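Local coordinates for protein type III Pentaketide Synthase (Neurospora crassa, PDB 3EUO) that probably transfers acyl groups as a fungal type III polyketide synthase, building pentaketide products, at residues S337-L342 / C374-R379. Sequence-based numbering, arbitrary orientation.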
ATOM      1  N   SER A 337       4.650  16.129  11.130  1.00 13.58           N
ATOM      2  CA  SER A 337       5.431  16.698  12.220  1.00 13.86           C
ATOM      3  C   SER A 337       5.691  18.186  11.976  1.00 13.87           C
ATOM      4  O   SER A 337       5.542  19.001  12.890  1.00 13.36           O
ATOM      5  CB  SER A 337       6.748  15.935  12.391  1.00 14.51           C
ATOM      6  OG  SER A 337       7.456  16.400  13.520  1.00 16.15           O
ATOM      7  N   VAL A 338       6.062  18.522  10.739  1.00 13.97           N
ATOM      8  CA  VAL A 338       6.185  19.920  10.296  1.00 14.11           C
ATOM      9  C   VAL A 338       4.865  20.708  10.453  1.00 14.63           C
ATOM     10  O   VAL A 338       4.852  21.794  11.044  1.00 14.93           O
ATOM     11  CB  VAL A 338       6.732  20.003   8.847  1.00 14.02           C
ATOM     12  CG1 VAL A 338       6.699  21.439   8.320  1.00 13.74           C
ATOM     13  CG2 VAL A 338       8.158  19.430   8.779  1.00 14.39           C
ATOM     14  N   LEU A 339       3.758  20.154   9.956  1.00 14.89           N
ATOM     15  CA  LEU A 339       2.455  20.819  10.084  1.00 14.97           C
ATOM     16  C   LEU A 339       1.990  21.004  11.535  1.00 15.18           C
ATOM     17  O   LEU A 339       1.360  22.027  11.872  1.00 15.10           O
ATOM     18  CB  LEU A 339       1.385  20.095   9.264  1.00 14.99           C
ATOM     19  CG  LEU A 339       1.517  20.230   7.749  1.00 15.88           C
ATOM     20  CD1 LEU A 339       0.599  19.224   7.096  1.00 16.22           C
ATOM     21  CD2 LEU A 339       1.180  21.650   7.289  1.00 16.97           C
ATOM     22  N   ASN A 340       2.305  20.028  12.387  1.00 14.84           N
ATOM     23  CA  ASN A 340       2.012  20.125  13.810  1.00 15.48           C
ATOM     24  C   ASN A 340       2.843  21.237  14.456  1.00 15.50           C
ATOM     25  O   ASN A 340       2.329  22.067  15.209  1.00 15.39           O
ATOM     26  CB  ASN A 340       2.286  18.783  14.500  1.00 15.40           C
ATOM     27  CG  ASN A 340       1.810  18.756  15.945  1.00 16.98           C
ATOM     28  OD1 ASN A 340       0.702  19.196  16.257  1.00 18.35           O
ATOM     29  ND2 ASN A 340       2.647  18.232  16.829  1.00 17.04           N
ATOM     30  N   ARG A 341       4.133  21.257  14.142  1.00 15.63           N
ATOM     31  CA  ARG A 341       5.040  22.242  14.731  1.00 15.98           C
ATOM     32  C   ARG A 341       4.734  23.661  14.245  1.00 16.25           C
ATOM     33  O   ARG A 341       4.854  24.618  15.012  1.00 16.17           O
ATOM     34  CB  ARG A 341       6.496  21.867  14.437  1.00 16.23           C
ATOM     35  CG  ARG A 341       7.551  22.803  15.028  1.00 16.83           C
ATOM     36  CD  ARG A 341       7.773  22.571  16.519  1.00 18.13           C
ATOM     37  NE  ARG A 341       8.957  23.292  16.984  1.00 19.25           N
ATOM     38  CZ  ARG A 341       8.971  24.183  17.972  1.00 20.44           C
ATOM     39  NH1 ARG A 341       7.864  24.465  18.643  1.00 21.16           N
ATOM     40  NH2 ARG A 341      10.107  24.779  18.301  1.00 21.12           N
ATOM     41  N   LEU A 342       4.330  23.791  12.983  1.00 16.41           N
ATOM     42  CA  LEU A 342       4.065  25.102  12.380  1.00 16.96           C
ATOM     43  C   LEU A 342       3.052  25.916  13.175  1.00 17.40           C
ATOM     44  O   LEU A 342       3.173  27.138  13.278  1.00 17.39           O
ATOM     45  CB  LEU A 342       3.596  24.950  10.927  1.00 17.29           C
ATOM     46  CG  LEU A 342       3.332  26.218  10.102  1.00 17.23           C
ATOM     47  CD1 LEU A 342       4.590  27.055   9.928  1.00 17.16           C
ATOM     48  CD2 LEU A 342       2.736  25.860   8.748  1.00 16.96           C
ATOM     49  N   CYS A 374       0.270  20.383  -1.495  1.00 15.19           N
ATOM     50  CA  CYS A 374      -1.087  20.673  -1.057  1.00 15.17           C
ATOM     51  C   CYS A 374      -1.201  22.132  -0.635  1.00 15.18           C
ATOM     52  O   CYS A 374      -0.203  22.766  -0.261  1.00 14.96           O
ATOM     53  CB  CYS A 374      -1.505  19.738   0.084  1.00 15.06           C
ATOM     54  SG  CYS A 374      -0.594  19.953   1.621  1.00 17.08           S
ATOM     55  N   MET A 375      -2.414  22.664  -0.724  1.00 14.73           N
ATOM     56  CA  MET A 375      -2.698  23.992  -0.203  1.00 14.93           C
ATOM     57  C   MET A 375      -3.618  23.871   1.002  1.00 15.21           C
ATOM     58  O   MET A 375      -4.713  23.311   0.898  1.00 14.89           O
ATOM     59  CB  MET A 375      -3.352  24.873  -1.272  1.00 14.72           C
ATOM     60  CG  MET A 375      -3.615  26.313  -0.804  1.00 15.24           C
ATOM     61  SD  MET A 375      -2.139  27.327  -0.538  1.00  9.35           S
ATOM     62  CE  MET A 375      -1.779  27.754  -2.241  1.00 15.62           C
ATOM     63  N   LEU A 376      -3.164  24.404   2.134  1.00 15.77           N
ATOM     64  CA  LEU A 376      -3.947  24.427   3.361  1.00 16.61           C
ATOM     65  C   LEU A 376      -4.310  25.855   3.721  1.00 17.52           C
ATOM     66  O   LEU A 376      -3.537  26.784   3.469  1.00 17.76           O
ATOM     67  CB  LEU A 376      -3.171  23.799   4.521  1.00 16.83           C
ATOM     68  CG  LEU A 376      -2.642  22.378   4.318  1.00 16.87           C
ATOM     69  CD1 LEU A 376      -1.649  22.010   5.409  1.00 17.94           C
ATOM     70  CD2 LEU A 376      -3.790  21.382   4.278  1.00 18.17           C
ATOM     71  N   LYS A 377      -5.497  26.021   4.290  1.00 18.17           N
ATOM     72  CA  LYS A 377      -5.886  27.285   4.892  1.00 19.46           C
ATOM     73  C   LYS A 377      -5.797  27.086   6.397  1.00 19.69           C
ATOM     74  O   LYS A 377      -6.394  26.162   6.949  1.00 19.92           O
ATOM     75  CB  LYS A 377      -7.300  27.702   4.457  1.00 19.43           C
ATOM     76  CG  LYS A 377      -7.733  29.086   4.956  1.00 20.33           C
ATOM     77  CD  LYS A 377      -9.081  29.490   4.370  1.00 20.88           C
ATOM     78  CE  LYS A 377      -9.500  30.890   4.829  1.00 23.54           C
ATOM     79  NZ  LYS A 377     -10.128  30.865   6.178  1.00 25.16           N
ATOM     80  N   ARG A 378      -5.020  27.934   7.051  1.00 20.07           N
ATOM     81  CA  ARG A 378      -4.851  27.842   8.482  1.00 20.55           C
ATOM     82  C   ARG A 378      -5.929  28.662   9.189  1.00 21.28           C
ATOM     83  O   ARG A 378      -6.082  29.857   8.916  1.00 21.23           O
ATOM     84  CB  ARG A 378      -3.455  28.318   8.872  1.00 20.56           C
ATOM     85  CG  ARG A 378      -3.176  28.244  10.359  1.00 20.30           C
ATOM     86  CD  ARG A 378      -1.737  28.573  10.630  1.00 20.41           C
ATOM     87  NE  ARG A 378      -1.474  28.761  12.052  1.00 19.75           N
ATOM     88  CZ  ARG A 378      -0.265  28.984  12.561  1.00 20.38           C
ATOM     89  NH1 ARG A 378       0.799  29.054  11.765  1.00 19.19           N
ATOM     90  NH2 ARG A 378      -0.125  29.144  13.869  1.00 20.31           N
ATOM     91  N   ARG A 379      -6.674  28.009  10.084  1.00 21.90           N
ATOM     92  CA  ARG A 379      -7.686  28.692  10.898  1.00 22.74           C
ATOM     93  C   ARG A 379      -7.017  29.578  11.946  1.00 22.87           C
ATOM     94  O   ARG A 379      -6.046  29.174  12.594  1.00 23.14           O
ATOM     95  CB  ARG A 379      -8.613  27.689  11.591  1.00 23.08           C
ATOM     96  CG  ARG A 379      -9.326  26.705  10.660  1.00 24.03           C
ATOM     97  CD  ARG A 379     -10.713  27.177  10.243  1.00 25.43           C
ATOM     98  NE  ARG A 379     -11.427  26.138   9.498  1.00 25.82           N
ATOM     99  CZ  ARG A 379     -12.425  25.399   9.977  1.00 26.27           C
ATOM    100  NH1 ARG A 379     -12.865  25.568  11.223  1.00 26.55           N
ATOM    101  NH2 ARG A 379     -12.991  24.481   9.199  1.00 26.16           N
TER
HETATM  102  O   HOH W   1       3.756  29.785  12.745  1.00 17.45           O
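Helix 334-342 lies alongside strand 370-378, the paired CA atoms standing 10.0 Å apart for L339 and L376 and 10.1 Å for L342 and R378; the backbones are too far apart to bond to each other directly, so side chains span the gap, one of them reaching toward the backbone carbonyl of L342. The two leucines L339 and L376 reach toward each other and meet tip to tip. L339 CD2 lies 3.4 Å from L376 CD1, tighter than usual for two carbons, and L339 CD1 touches the same methyl at 4.0 Å, so one branch of L376 takes both contacts. L226 of the adjoining strand 224-233 also packs on L376, while L8 of strand 4-11 packs on L339.

One helical turn on, a water bridges L342 and R378. R378 keeps CG anti to its own N (chi1 -179°) and stays extended as far as NE, which carries the guanidinium across to the carbonyl of L342. Its NH1 donates to a water at 3.2 Å lying in the guanidinium plane; that water in turn donates to L342 O at 2.8 Å. NH1 also passes 4.2 Å from L342 CG. A salt bridge with D348 gives the guanidinium a second partner, through its other terminal nitrogen, NH2.

Buried helix leucines laid against the central sheet, here against strand 370-378, the last strand of the chain, are characteristic of the layered alpha/beta thiolase fold shared by chalcone and stilbene synthases.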